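Local coordinates for cellulose biosynthesis protein BcsG (Salmonella typhimurium LT2, PDB 5OLT) that is required for cellulose biosynthesis, the chain here being its zinc-binding extramembrane domain of the alkaline phosphatase family, at residues A[28-33]-A[376-381]; A[106-111]-A[115-120]; A[325-330]-A[346-351]. One frame throughout, in Å; residues are numbered along the deposited sequence.

Contact 1 (A[28-33]-A[376-381]); sequences ANLNAW and GDWVPY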
loop_
_atom_site.group_PDB
_atom_site.type_symbol
_atom_site.label_atom_id
_atom_site.label_comp_id
_atom_site.label_asym_id
_atom_site.label_seq_id
_atom_site.Cartn_x
_atom_site.Cartn_y
_atom_site.Cartn_z
ATOM N N ALA A 28 2.028 29.272 10.830
ATOM C CA ALA A 28 2.739 28.808 12.009
ATOM C C ALA A 28 2.073 27.570 12.618
ATOM O O ALA A 28 2.757 26.615 12.984
ATOM C CB ALA A 28 2.875 29.925 13.061
ATOM N N ASN A 29 0.748 27.581 12.718
ATOM C CA ASN A 29 0.032 26.444 13.315
ATOM C C ASN A 29 0.085 25.201 12.443
ATOM O O ASN A 29 0.166 24.098 12.982
ATOM C CB ASN A 29 -1.406 26.780 13.697
ATOM C CG ASN A 29 -1.474 27.730 14.888
ATOM O OD1 ASN A 29 -2.461 28.459 15.045
ATOM N ND2 ASN A 29 -0.450 27.729 15.699
ATOM N N LEU A 30 0.033 25.366 11.116
ATOM C CA LEU A 30 0.107 24.192 10.241
ATOM C C LEU A 30 1.528 23.646 10.244
ATOM O O LEU A 30 1.700 22.424 10.294
ATOM C CB LEU A 30 -0.352 24.539 8.817
ATOM C CG LEU A 30 -1.859 24.367 8.555
ATOM C CD1 LEU A 30 -2.776 25.140 9.463
ATOM C CD2 LEU A 30 -2.089 24.770 7.100
ATOM N N ASN A 31 2.540 24.525 10.296
ATOM C CA ASN A 31 3.927 24.062 10.430
ATOM C C ASN A 31 4.096 23.284 11.747
ATOM O O ASN A 31 4.699 22.192 11.790
ATOM C CB ASN A 31 4.906 25.267 10.436
ATOM C CG ASN A 31 5.235 25.776 9.055
ATOM O OD1 ASN A 31 4.984 25.113 8.036
ATOM N ND2 ASN A 31 5.852 26.943 9.002
ATOM N N ALA A 32 3.560 23.840 12.834
ATOM C CA ALA A 32 3.670 23.186 14.134
ATOM C C ALA A 32 2.941 21.828 14.124
ATOM O O ALA A 32 3.442 20.849 14.668
ATOM C CB ALA A 32 3.142 24.075 15.240
ATOM N N TRP A 33 1.745 21.789 13.511
ATOM C CA TRP A 33 1.002 20.543 13.399
ATOM C C TRP A 33 1.837 19.473 12.668
ATOM O O TRP A 33 1.893 18.316 13.131
ATOM C CB TRP A 33 -0.358 20.761 12.706
ATOM C CG TRP A 33 -1.143 19.496 12.688
ATOM C CD1 TRP A 33 -1.995 19.047 13.643
ATOM C CD2 TRP A 33 -1.084 18.464 11.685
ATOM N NE1 TRP A 33 -2.459 17.801 13.316
ATOM C CE2 TRP A 33 -1.925 17.423 12.115
ATOM C CE3 TRP A 33 -0.397 18.331 10.454
ATOM C CZ2 TRP A 33 -2.104 16.248 11.362
ATOM C CZ3 TRP A 33 -0.566 17.154 9.715
ATOM C CH2 TRP A 33 -1.410 16.138 10.169
ATOM N N GLY A 376 8.052 26.764 2.564
ATOM C CA GLY A 376 7.437 28.101 2.593
ATOM C C GLY A 376 6.083 28.188 3.329
ATOM O O GLY A 376 5.795 27.353 4.194
ATOM N N ASP A 377 5.277 29.203 3.021
ATOM C CA ASP A 377 3.936 29.406 3.626
ATOM C C ASP A 377 2.912 28.425 3.057
ATOM O O ASP A 377 2.878 28.209 1.842
ATOM C CB ASP A 377 3.371 30.798 3.321
ATOM C CG ASP A 377 4.106 31.932 4.042
ATOM O OD1 ASP A 377 4.536 31.781 5.216
ATOM O OD2 ASP A 377 4.219 33.003 3.418
ATOM N N TRP A 378 2.050 27.893 3.920
ATOM C CA TRP A 378 0.943 27.053 3.468
ATOM C C TRP A 378 -0.060 27.846 2.665
ATOM O O TRP A 378 -0.355 29.021 2.969
ATOM C CB TRP A 378 0.233 26.381 4.650
ATOM C CG TRP A 378 1.108 25.425 5.377
ATOM C CD1 TRP A 378 1.929 25.709 6.428
ATOM C CD2 TRP A 378 1.226 24.002 5.160
ATOM N NE1 TRP A 378 2.592 24.592 6.841
ATOM C CE2 TRP A 378 2.177 23.512 6.091
ATOM C CE3 TRP A 378 0.653 23.107 4.234
ATOM C CZ2 TRP A 378 2.567 22.171 6.141
ATOM C CZ3 TRP A 378 1.045 21.781 4.271
ATOM C CH2 TRP A 378 1.971 21.306 5.246
ATOM N N VAL A 379 -0.617 27.207 1.645
ATOM C CA VAL A 379 -1.697 27.807 0.837
ATOM C C VAL A 379 -2.766 26.755 0.644
ATOM O O VAL A 379 -2.451 25.556 0.597
ATOM C CB VAL A 379 -1.222 28.360 -0.545
ATOM C CG1 VAL A 379 -0.474 29.670 -0.366
ATOM C CG2 VAL A 379 -0.398 27.361 -1.336
ATOM N N PRO A 380 -4.033 27.147 0.588
ATOM C CA PRO A 380 -5.067 26.151 0.280
ATOM C C PRO A 380 -4.753 25.462 -1.060
ATOM O O PRO A 380 -4.322 26.087 -2.041
ATOM C CB PRO A 380 -6.354 26.987 0.182
ATOM C CG PRO A 380 -6.050 28.153 1.067
ATOM C CD PRO A 380 -4.613 28.474 0.865
ATOM N N TYR A 381 -4.935 24.146 -1.080
ATOM C CA TYR A 381 -4.823 23.438 -2.346
ATOM C C TYR A 381 -6.125 23.766 -3.131
ATOM O O TYR A 381 -7.210 23.594 -2.584
ATOM C CB TYR A 381 -4.702 21.924 -2.081
ATOM C CG TYR A 381 -4.537 21.175 -3.400
ATOM C CD1 TYR A 381 -3.342 21.259 -4.111
ATOM C CD2 TYR A 381 -5.609 20.468 -3.970
ATOM C CE1 TYR A 381 -3.182 20.644 -5.344
ATOM C CE2 TYR A 381 -5.452 19.833 -5.205
ATOM C CZ TYR A 381 -4.244 19.942 -5.879
ATOM O OH TYR A 381 -4.059 19.344 -7.103
HETATM O O HOH W 1 6.954 27.902 6.464
#
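L30 and N31, neighbours on helix 27-42, meet the indole of W378 from two directions, one over a ring face and the other at the ring edge. The apolar part belongs to L30. Its CB sits over the five-membered ring, 3.6 Å from the ring centroid and only 14° off the ring normal, a CH-pi contact whose shortest approach is CB of L30 to CD1 of W378 at 3.5 Å. CD2 of L30 extends the contact toward the root of the side chain, 3.7 Å from CG of W378. Leucine suits this buried place, since its CB and one methyl both lie against the indole and bring no polar atom.

The polar part belongs to N31. With CG beside the backbone N (chi1 -82°), its amide swings to the indole edge, where NE1 of W378 donates to OD1 of N31 at 2.7 Å. The bond is short but bent, with an N-H...O angle of 143°; the donor lies above the carbonyl plane, and the oxygen is tilted from the ring plane. Tryptophan thus buries a large surface yet has its one polar side-chain atom satisfied, and asparagine provides both the acceptor and a donor. That donor, ND2 of N31, reaches a water at 2.9 Å, which in turn donates to O of G376 at 2.6 Å. OD1 of N31 also accepts from NH1 of R372, so two donors on OD1 and the water on ND2 together define which way the amide faces.

Helix 27-42 here lies against the small antiparallel sheet near the C terminus. L30 packs on I363 and Y365 of strand 360-365 and on Y370 of strand 368-373, while W378 lies between helix and sheet, touching V361, I363, Y370, R372 and, on the helix, L34.

Contact 2 (A[106-111]-A[115-120]); sequences AIRLLR and GQPSHT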
loop_
_atom_site.group_PDB
_atom_site.type_symbol
_atom_site.label_atom_id
_atom_site.label_comp_id
_atom_site.label_asym_id
_atom_site.label_seq_id
_atom_site.Cartn_x
_atom_site.Cartn_y
_atom_site.Cartn_z
ATOM N N ALA A 106 7.050 3.065 -3.023
ATOM C CA ALA A 106 7.539 1.709 -2.763
ATOM C C ALA A 106 8.377 1.675 -1.487
ATOM O O ALA A 106 8.239 0.759 -0.665
ATOM C CB ALA A 106 8.348 1.211 -3.934
ATOM N N ILE A 107 9.227 2.694 -1.271
ATOM C CA ILE A 107 10.014 2.737 -0.054
ATOM C C ILE A 107 9.100 2.864 1.176
ATOM O O ILE A 107 9.322 2.185 2.181
ATOM C CB ILE A 107 11.013 3.922 -0.084
ATOM C CG1 ILE A 107 11.980 3.785 -1.281
ATOM C CG2 ILE A 107 11.851 3.932 1.198
ATOM C CD1 ILE A 107 12.717 5.088 -1.556
ATOM N N ARG A 108 8.061 3.707 1.101
ATOM C CA ARG A 108 7.143 3.858 2.225
ATOM C C ARG A 108 6.474 2.507 2.555
ATOM O O ARG A 108 6.339 2.147 3.713
ATOM C CB ARG A 108 6.112 4.928 1.930
ATOM C CG ARG A 108 6.703 6.336 1.956
ATOM C CD ARG A 108 5.655 7.418 1.697
ATOM N NE ARG A 108 6.270 8.760 1.794
ATOM C CZ ARG A 108 6.607 9.352 2.945
ATOM N NH1 ARG A 108 6.332 8.798 4.129
ATOM N NH2 ARG A 108 7.248 10.537 2.911
ATOM N N LEU A 109 6.035 1.788 1.533
ATOM C CA LEU A 109 5.415 0.486 1.758
ATOM C C LEU A 109 6.410 -0.522 2.343
ATOM O O LEU A 109 6.069 -1.265 3.278
ATOM C CB LEU A 109 4.872 -0.041 0.416
ATOM C CG LEU A 109 4.250 -1.454 0.398
ATOM C CD1 LEU A 109 3.190 -1.680 1.458
ATOM C CD2 LEU A 109 3.639 -1.661 -0.968
ATOM N N LEU A 110 7.644 -0.532 1.826
ATOM C CA LEU A 110 8.661 -1.443 2.354
ATOM C C LEU A 110 9.048 -1.098 3.799
ATOM O O LEU A 110 9.438 -1.988 4.568
ATOM C CB LEU A 110 9.889 -1.543 1.415
ATOM C CG LEU A 110 9.496 -2.172 0.068
ATOM C CD1 LEU A 110 10.567 -1.901 -0.954
ATOM C CD2 LEU A 110 9.251 -3.665 0.195
ATOM N N ARG A 111 8.805 0.155 4.201
ATOM C CA ARG A 111 9.062 0.587 5.574
ATOM C C ARG A 111 7.757 0.666 6.388
ATOM O O ARG A 111 7.639 1.435 7.342
ATOM C CB ARG A 111 9.825 1.908 5.592
ATOM C CG ARG A 111 11.212 1.813 4.988
ATOM C CD ARG A 111 11.948 3.137 5.127
ATOM N NE ARG A 111 13.223 3.052 4.428
ATOM C CZ ARG A 111 14.150 3.999 4.496
ATOM N NH1 ARG A 111 13.936 5.069 5.275
ATOM N NH2 ARG A 111 15.297 3.808 3.836
ATOM N N GLY A 115 6.055 4.220 11.855
ATOM C CA GLY A 115 5.245 5.348 11.463
ATOM C C GLY A 115 5.826 6.144 10.289
ATOM O O GLY A 115 6.948 5.915 9.803
ATOM N N GLN A 116 5.007 7.042 9.795
ATOM C CA GLN A 116 5.303 7.739 8.547
ATOM C C GLN A 116 6.466 8.737 8.687
ATOM O O GLN A 116 6.358 9.662 9.500
ATOM C CB GLN A 116 4.045 8.507 8.150
ATOM C CG GLN A 116 4.222 9.221 6.813
ATOM C CD GLN A 116 2.928 9.718 6.212
ATOM O OE1 GLN A 116 1.907 9.044 6.298
ATOM N NE2 GLN A 116 2.965 10.852 5.563
ATOM N N PRO A 117 7.500 8.612 7.841
ATOM C CA PRO A 117 8.603 9.594 7.870
ATOM C C PRO A 117 8.395 10.753 6.912
ATOM O O PRO A 117 7.639 10.661 5.934
ATOM C CB PRO A 117 9.784 8.786 7.351
ATOM C CG PRO A 117 9.194 7.776 6.405
ATOM C CD PRO A 117 7.842 7.429 7.016
ATOM N N SER A 118 9.120 11.844 7.153
ATOM C CA SER A 118 9.264 12.884 6.128
ATOM C C SER A 118 9.918 12.312 4.885
ATOM O O SER A 118 10.569 11.251 4.929
ATOM C CB SER A 118 10.106 14.052 6.675
ATOM O OG SER A 118 11.430 13.579 6.919
ATOM N N HIS A 119 9.753 13.025 3.767
ATOM C CA HIS A 119 10.386 12.605 2.554
ATOM C C HIS A 119 11.925 12.475 2.702
ATOM O O HIS A 119 12.499 11.499 2.222
ATOM C CB HIS A 119 10.009 13.544 1.410
ATOM C CG HIS A 119 10.558 13.113 0.100
ATOM N ND1 HIS A 119 9.900 12.230 -0.731
ATOM C CD2 HIS A 119 11.717 13.425 -0.520
ATOM C CE1 HIS A 119 10.615 12.045 -1.830
ATOM N NE2 HIS A 119 11.731 12.759 -1.723
ATOM N N THR A 120 12.532 13.469 3.361
ATOM C CA THR A 120 13.972 13.473 3.625
ATOM C C THR A 120 14.401 12.145 4.281
ATOM O O THR A 120 15.349 11.498 3.801
ATOM C CB THR A 120 14.391 14.678 4.505
ATOM O OG1 THR A 120 13.947 15.908 3.908
ATOM C CG2 THR A 120 15.909 14.733 4.663
HETATM O O HOH W 2 7.534 10.951 0.135
HETATM O O HOH W 3 8.102 4.084 7.925
#
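Helix 102-110 begins at the zinc site, S102 being one of the metal-site residues, and from its last turn R108 reaches the loop that leads into the short helix 119-122. The guanidinium grips a single backbone oxygen with both terminal nitrogens: NH1 of R108 donates to O of P117 at 2.9 Å, and NH2 of R108 to the same O of P117 at 3.1 Å. The oxygen lies in the guanidinium plane. NH1 meets it in the carbonyl plane, on a lone pair, whereas NH2 comes in 28° out of that plane. An extended chain from CG to NE followed by a turn at the end (chi4 -75°) presents this end-on edge to the loop. Arginine suits the place because its length spans the distance from the helix and its two donors satisfy a carbonyl in a loop without regular secondary structure.

Aliphatic atoms of the loop line the same group. CG of Q116 lies 3.4 Å from NH1 of R108, and CD of P117 3.5 Å from it, while the amide of Q116 turns to O of V354. NH2 of R108 also donates to a water at 2.8 Å, which lies 2.8 Å from ND1 of H119 and in the plane of both flat groups.

The loop then turns into its helix through an N-cap: OG of S118 accepts from the backbone N of R121. This is a short connection between two helices, its arginine side chain about 12 Å from the zinc ion, with an N-cap serine at the start of the second.

Contact 3 (A[325-330]-A[346-351]); sequences VVRAVD and SNLPQT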
loop_
_atom_site.group_PDB
_atom_site.type_symbol
_atom_site.label_atom_id
_atom_site.label_comp_id
_atom_site.label_asym_id
_atom_site.label_seq_id
_atom_site.Cartn_x
_atom_site.Cartn_y
_atom_site.Cartn_z
ATOM N N VAL A 325 -0.568 -7.663 8.988
ATOM C CA VAL A 325 0.431 -8.718 8.831
ATOM C C VAL A 325 0.830 -9.306 10.185
ATOM O O VAL A 325 0.880 -10.539 10.313
ATOM C CB VAL A 325 1.657 -8.257 7.983
ATOM C CG1 VAL A 325 2.750 -9.344 7.955
ATOM C CG2 VAL A 325 1.195 -7.903 6.555
ATOM N N VAL A 326 1.127 -8.477 11.181
ATOM C CA VAL A 326 1.538 -9.092 12.428
ATOM C C VAL A 326 0.379 -9.898 13.044
ATOM O O VAL A 326 0.641 -10.973 13.597
ATOM C CB VAL A 326 2.181 -8.065 13.367
ATOM C CG1 VAL A 326 1.142 -7.254 14.106
ATOM C CG2 VAL A 326 3.137 -8.728 14.333
ATOM N N ARG A 327 -0.874 -9.428 12.881
ATOM C CA ARG A 327 -2.050 -10.169 13.400
ATOM C C ARG A 327 -2.157 -11.534 12.739
ATOM O O ARG A 327 -2.633 -12.497 13.369
ATOM C CB ARG A 327 -3.338 -9.357 13.231
ATOM C CG ARG A 327 -3.296 -8.110 14.120
ATOM C CD ARG A 327 -4.556 -7.304 14.015
ATOM N NE ARG A 327 -4.473 -6.108 14.866
ATOM C CZ ARG A 327 -5.508 -5.293 15.081
ATOM N NH1 ARG A 327 -6.701 -5.555 14.552
ATOM N NH2 ARG A 327 -5.356 -4.198 15.817
ATOM N N ALA A 328 -1.650 -11.655 11.518
ATOM C CA ALA A 328 -1.691 -12.926 10.786
ATOM C C ALA A 328 -0.437 -13.753 10.883
ATOM O O ALA A 328 -0.446 -14.886 10.418
ATOM C CB ALA A 328 -1.962 -12.634 9.328
ATOM N N VAL A 329 0.658 -13.187 11.431
ATOM C CA VAL A 329 1.993 -13.763 11.153
ATOM C C VAL A 329 2.230 -15.180 11.693
ATOM O O VAL A 329 2.989 -15.940 11.082
ATOM C CB VAL A 329 3.158 -12.796 11.584
ATOM C CG1 VAL A 329 3.371 -12.826 13.095
ATOM C CG2 VAL A 329 4.440 -13.114 10.840
ATOM N N ASP A 330 1.525 -15.530 12.774
ATOM C CA ASP A 330 1.616 -16.911 13.278
ATOM C C ASP A 330 0.802 -17.906 12.474
ATOM O O ASP A 330 0.836 -19.093 12.741
ATOM C CB ASP A 330 1.329 -17.008 14.790
ATOM C CG ASP A 330 -0.104 -16.642 15.168
ATOM O OD1 ASP A 330 -1.000 -16.577 14.287
ATOM O OD2 ASP A 330 -0.338 -16.450 16.380
ATOM N N SER A 346 -10.489 -4.320 13.911
ATOM C CA SER A 346 -10.723 -3.185 14.819
ATOM C C SER A 346 -9.397 -2.734 15.463
ATOM O O SER A 346 -8.414 -3.487 15.541
ATOM C CB SER A 346 -11.774 -3.526 15.908
ATOM O OG SER A 346 -13.061 -3.666 15.291
ATOM N N ASN A 347 -9.387 -1.474 15.915
ATOM C CA ASN A 347 -8.217 -0.883 16.575
ATOM C C ASN A 347 -6.963 -0.908 15.716
ATOM O O ASN A 347 -5.861 -1.028 16.214
ATOM C CB ASN A 347 -7.958 -1.545 17.924
ATOM C CG ASN A 347 -9.221 -1.666 18.735
ATOM O OD1 ASN A 347 -9.820 -2.751 18.820
ATOM N ND2 ASN A 347 -9.691 -0.540 19.245
ATOM N N LEU A 348 -7.153 -0.794 14.411
ATOM C CA LEU A 348 -5.992 -0.675 13.527
ATOM C C LEU A 348 -5.435 0.732 13.665
ATOM O O LEU A 348 -6.176 1.686 13.957
ATOM C CB LEU A 348 -6.396 -0.954 12.072
ATOM C CG LEU A 348 -6.802 -2.385 11.716
ATOM C CD1 LEU A 348 -7.410 -2.457 10.320
ATOM C CD2 LEU A 348 -5.646 -3.354 11.852
ATOM N N PRO A 349 -4.129 0.860 13.456
ATOM C CA PRO A 349 -3.585 2.225 13.547
ATOM C C PRO A 349 -4.184 3.164 12.503
ATOM O O PRO A 349 -4.336 2.806 11.324
ATOM C CB PRO A 349 -2.095 2.041 13.290
ATOM C CG PRO A 349 -1.959 0.723 12.669
ATOM C CD PRO A 349 -3.119 -0.137 13.101
ATOM N N GLN A 350 -4.527 4.365 12.954
ATOM C CA GLN A 350 -4.999 5.432 12.049
ATOM C C GLN A 350 -3.830 6.356 11.813
ATOM O O GLN A 350 -2.965 6.506 12.689
ATOM C CB GLN A 350 -6.136 6.255 12.669
ATOM C CG GLN A 350 -7.330 5.358 12.994
ATOM C CD GLN A 350 -8.491 6.113 13.573
ATOM O OE1 GLN A 350 -8.828 7.198 13.130
ATOM N NE2 GLN A 350 -9.170 5.484 14.542
ATOM N N THR A 351 -3.808 6.964 10.633
ATOM C CA THR A 351 -2.708 7.854 10.254
ATOM C C THR A 351 -3.329 9.023 9.528
ATOM O O THR A 351 -4.167 8.841 8.620
ATOM C CB THR A 351 -1.713 7.128 9.314
ATOM O OG1 THR A 351 -1.240 5.930 9.960
ATOM C CG2 THR A 351 -0.516 8.036 8.990
#
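The C-terminal part of helix 318-328 faces the irregular loop that follows helix 341-345, with the backbones well apart: CA of R327 and CA of L348, the closest pair, are 10.3 Å from each other. One arginine bridges this gap, R327 joining helix to loop at the protein surface. R327 has its CG beside the backbone N (chi1 -66°) and its chain is straight from CG to NE, an extended form that spans the gap between the backbones.

Its two terminal nitrogens share one carbonyl. NH1 of R327 donates to O of S346 at 2.9 Å with an N-H...O angle of 157°, and NH2 of R327 reaches the same O of S346 at 3.2 Å along a more bent path. NH2 also makes a weak bond to O of N347. The rest of the group is occupied too: NE pairs with E323 in a salt bridge, one helical turn back, and NH1 also donates to O of L344, so several bonds fix the orientation of the guanidinium. L348 adds an apolar touch suited to a flat ionic group, its methyl CD2 lying over one guanidinium face, 3.6 Å from NH1 of R327.

From the N terminus, the chain first enters helix 27-42, whose first turns meet the C-terminal segment 376-381 in contact 1, closing a loop of 342 residues and joining that helix to the small C-terminal sheet. Both other contacts nest inside this long loop, in series. Contact 2 closes after a three-residue gap, between helix 102-110 and the loop into helix 119-122. Contact 3 opens later, closing a 15-residue excursion through helix 341-345. Contacts 2 and 3 touch, where OE1 of Q116 packs 3.8 Å from CG2 of T351; contact 1 stands apart, its centre 21 Å from that of contact 2 and 32 Å from that of contact 3.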